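Long-range contact in divalent-cation tolerance protein CutA (Thermotoga maritima, PDB 1VHF), which probably takes part in resistance to heavy metals, binds copper ions and forms a homotrimer: residues Pro11-Ala16 with Lys51-Ile56. Sequence-based numbering, arbitrary orientation.
Sequences PNEEKA and KEWAAI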
ATOM      1  N   PRO A  11      -4.346 -10.853  -1.696  1.00  9.86           N
ATOM      2  CA  PRO A  11      -5.233 -11.996  -1.563  1.00 11.06           C
ATOM      3  C   PRO A  11      -5.508 -12.458  -0.171  1.00 12.07           C
ATOM      4  O   PRO A  11      -6.523 -13.179   0.005  1.00 13.24           O
ATOM      5  CB  PRO A  11      -4.502 -13.104  -2.337  1.00 12.57           C
ATOM      6  CG  PRO A  11      -3.070 -12.699  -2.309  1.00 12.90           C
ATOM      7  CD  PRO A  11      -3.082 -11.185  -2.357  1.00 12.55           C
ATOM      8  N   ASN A  12      -4.673 -12.166   0.800  1.00 11.46           N
ATOM      9  CA  ASN A  12      -4.869 -12.612   2.160  1.00 11.95           C
ATOM     10  C   ASN A  12      -4.138 -11.740   3.153  1.00 12.42           C
ATOM     11  O   ASN A  12      -3.359 -10.864   2.732  1.00 10.92           O
ATOM     12  CB  ASN A  12      -4.524 -14.098   2.272  1.00 11.79           C
ATOM     13  CG  ASN A  12      -3.108 -14.377   1.776  1.00 16.79           C
ATOM     14  OD1 ASN A  12      -2.152 -13.809   2.311  1.00 16.59           O
ATOM     15  ND2 ASN A  12      -2.970 -15.193   0.754  1.00 17.78           N
ATOM     16  N   GLU A  13      -4.361 -11.948   4.436  1.00 11.29           N
ATOM     17  CA  GLU A  13      -3.766 -11.141   5.484  1.00 11.40           C
ATOM     18  C   GLU A  13      -2.260 -11.355   5.544  1.00 13.47           C
ATOM     19  O   GLU A  13      -1.493 -10.393   5.629  1.00 11.44           O
ATOM     20  CB  GLU A  13      -4.395 -11.422   6.861  1.00 13.15           C
ATOM     21  CG  GLU A  13      -3.939 -10.476   7.969  1.00 15.48           C
ATOM     22  CD  GLU A  13      -4.456 -10.772   9.360  1.00 17.93           C
ATOM     23  OE1 GLU A  13      -5.327 -11.647   9.483  1.00 20.73           O
ATOM     24  OE2 GLU A  13      -4.027 -10.109  10.341  1.00 19.39           O
ATOM     25  N   GLU A  14      -1.849 -12.610   5.399  1.00 13.07           N
ATOM     26  CA  GLU A  14      -0.415 -12.918   5.495  1.00 13.57           C
ATOM     27  C   GLU A  14       0.384 -12.209   4.417  1.00 11.95           C
ATOM     28  O   GLU A  14       1.436 -11.643   4.732  1.00 13.68           O
ATOM     29  CB  GLU A  14      -0.267 -14.449   5.357  1.00 17.11           C
ATOM     30  CG  GLU A  14      -0.799 -15.192   6.575  1.00 21.82           C
ATOM     31  CD  GLU A  14      -2.290 -15.233   6.782  1.00 27.25           C
ATOM     32  OE1 GLU A  14      -3.113 -15.089   5.855  1.00 24.60           O
ATOM     33  OE2 GLU A  14      -2.690 -15.426   7.975  1.00 29.15           O
ATOM     34  N   LYS A  15      -0.127 -12.143   3.202  1.00 11.58           N
ATOM     35  CA  LYS A  15       0.605 -11.468   2.122  1.00 11.51           C
ATOM     36  C   LYS A  15       0.645  -9.953   2.344  1.00 11.43           C
ATOM     37  O   LYS A  15       1.680  -9.335   2.120  1.00 10.21           O
ATOM     38  CB  LYS A  15       0.042 -11.781   0.759  1.00 14.02           C
ATOM     39  CG  LYS A  15       0.843 -11.229  -0.408  1.00 20.92           C
ATOM     40  CD  LYS A  15       2.323 -11.630  -0.292  1.00 21.13           C
ATOM     41  CE  LYS A  15       2.495 -13.108  -0.621  1.00 20.20           C
ATOM     42  NZ  LYS A  15       3.951 -13.383  -0.960  1.00 21.87           N
ATOM     43  N   ALA A  16      -0.460  -9.384   2.828  1.00 11.11           N
ATOM     44  CA  ALA A  16      -0.423  -7.941   3.078  1.00  9.62           C
ATOM     45  C   ALA A  16       0.604  -7.604   4.145  1.00  9.16           C
ATOM     46  O   ALA A  16       1.370  -6.610   4.022  1.00  9.10           O
ATOM     47  CB  ALA A  16      -1.814  -7.459   3.491  1.00  8.87           C
ATOM     48  N   LYS A  51     -12.711 -12.006  -1.379  1.00 11.85           N
ATOM     49  CA  LYS A  51     -12.324 -11.579  -0.009  1.00 11.30           C
ATOM     50  C   LYS A  51     -10.835 -11.271  -0.135  1.00 10.40           C
ATOM     51  O   LYS A  51     -10.064 -12.079  -0.665  1.00 12.16           O
ATOM     52  CB  LYS A  51     -12.522 -12.708   0.992  1.00 15.22           C
ATOM     53  CG  LYS A  51     -13.967 -12.998   1.379  1.00 25.67           C
ATOM     54  CD  LYS A  51     -13.943 -14.146   2.393  1.00 31.04           C
ATOM     55  CE  LYS A  51     -15.296 -14.599   2.855  1.00 35.91           C
ATOM     56  NZ  LYS A  51     -16.201 -15.037   1.760  1.00 39.01           N
ATOM     57  N   GLU A  52     -10.456 -10.070   0.247  1.00  8.83           N
ATOM     58  CA  GLU A  52      -9.058  -9.619   0.147  1.00  8.61           C
ATOM     59  C   GLU A  52      -8.700  -8.771   1.356  1.00  8.16           C
ATOM     60  O   GLU A  52      -9.474  -8.615   2.292  1.00  8.54           O
ATOM     61  CB  GLU A  52      -8.893  -8.734  -1.104  1.00  9.98           C
ATOM     62  CG  GLU A  52      -9.063  -9.442  -2.448  1.00  9.26           C
ATOM     63  CD  GLU A  52      -8.889  -8.417  -3.557  1.00 12.07           C
ATOM     64  OE1 GLU A  52      -9.814  -7.675  -3.910  1.00 12.16           O
ATOM     65  OE2 GLU A  52      -7.697  -8.179  -3.894  1.00 14.41           O
ATOM     66  N   TRP A  53      -7.407  -8.371   1.402  1.00  8.30           N
ATOM     67  CA  TRP A  53      -6.944  -7.425   2.417  1.00  8.85           C
ATOM     68  C   TRP A  53      -6.447  -6.179   1.689  1.00  8.91           C
ATOM     69  O   TRP A  53      -5.693  -6.289   0.727  1.00 11.46           O
ATOM     70  CB  TRP A  53      -5.810  -7.969   3.315  1.00  9.30           C
ATOM     71  CG  TRP A  53      -6.416  -8.763   4.457  1.00  8.28           C
ATOM     72  CD1 TRP A  53      -7.088  -9.946   4.367  1.00 10.74           C
ATOM     73  CD2 TRP A  53      -6.449  -8.401   5.826  1.00 10.54           C
ATOM     74  NE1 TRP A  53      -7.544 -10.338   5.597  1.00 10.78           N
ATOM     75  CE2 TRP A  53      -7.137  -9.412   6.529  1.00 12.00           C
ATOM     76  CE3 TRP A  53      -5.909  -7.323   6.539  1.00 12.94           C
ATOM     77  CZ2 TRP A  53      -7.362  -9.346   7.906  1.00 15.05           C
ATOM     78  CZ3 TRP A  53      -6.105  -7.258   7.904  1.00 13.98           C
ATOM     79  CH2 TRP A  53      -6.827  -8.279   8.570  1.00 15.15           C
ATOM     80  N   ALA A  54      -6.886  -5.022   2.141  1.00  6.41           N
ATOM     81  CA  ALA A  54      -6.427  -3.768   1.580  1.00  6.20           C
ATOM     82  C   ALA A  54      -5.327  -3.243   2.523  1.00  7.96           C
ATOM     83  O   ALA A  54      -5.337  -3.598   3.711  1.00  7.94           O
ATOM     84  CB  ALA A  54      -7.573  -2.771   1.572  1.00  7.76           C
ATOM     85  N   ALA A  55      -4.482  -2.396   1.966  1.00  6.62           N
ATOM     86  CA  ALA A  55      -3.498  -1.750   2.816  1.00  7.39           C
ATOM     87  C   ALA A  55      -3.194  -0.375   2.252  1.00  8.33           C
ATOM     88  O   ALA A  55      -3.236  -0.101   1.063  1.00  8.41           O
ATOM     89  CB  ALA A  55      -2.208  -2.557   2.871  1.00  9.47           C
ATOM     90  N   ILE A  56      -2.909   0.507   3.214  1.00  8.30           N
ATOM     91  CA  ILE A  56      -2.470   1.870   2.913  1.00  8.97           C
ATOM     92  C   ILE A  56      -1.017   1.932   3.436  1.00  8.42           C
ATOM     93  O   ILE A  56      -0.765   1.621   4.606  1.00  9.63           O
ATOM     94  CB  ILE A  56      -3.277   3.025   3.440  1.00 13.80           C
ATOM     95  CG1 ILE A  56      -3.601   3.034   4.915  1.00 17.02           C
ATOM     96  CG2 ILE A  56      -4.586   3.173   2.602  1.00 14.89           C
ATOM     97  CD1 ILE A  56      -3.837   4.428   5.494  1.00 20.96           C
TER
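One face of the Trp53 indole is covered along its length by Glu13, backbone first and carboxylate last. Glu13 N lies over the pyrrole end, 3.4 Å from Trp53 CD1, and Glu13 CB sits 3.4 Å from Trp53 CE2 near the ring fusion. Next along the chain, Glu13 CG makes a CH-pi contact over the six-membered ring, 3.5 Å from its centroid and almost on the normal. The carboxylate ends the run, stacked on the outer rim with its plane 13° from that of the indole. Glu13 can follow the ring because its CG is anti to the backbone N (chi1 -172°) and the chain beyond stays extended. The segments thus meet by van der Waals and CH-pi contact, without hydrogen bonds between them, the Glu13 methylenes supplying apolar surface. In the ferredoxin-like fold of CutA, this joins the first turn of helix 13-25 to strand 46-60, which pairs with strand 3-10 that leads into the helix. Asn12 is the N-cap: its OD1 accepts from Lys15 N at 2.8 Å, nearly along the C=O axis, tying down the turn that presents Glu13. Deeper in, Ala16 CB meets Trp53 CB at 4.0 Å. Glu52 hydrogen-bonds elsewhere, OE2 with the Tyr77 and Thr9 hydroxyls and OE1 with that of Ser39.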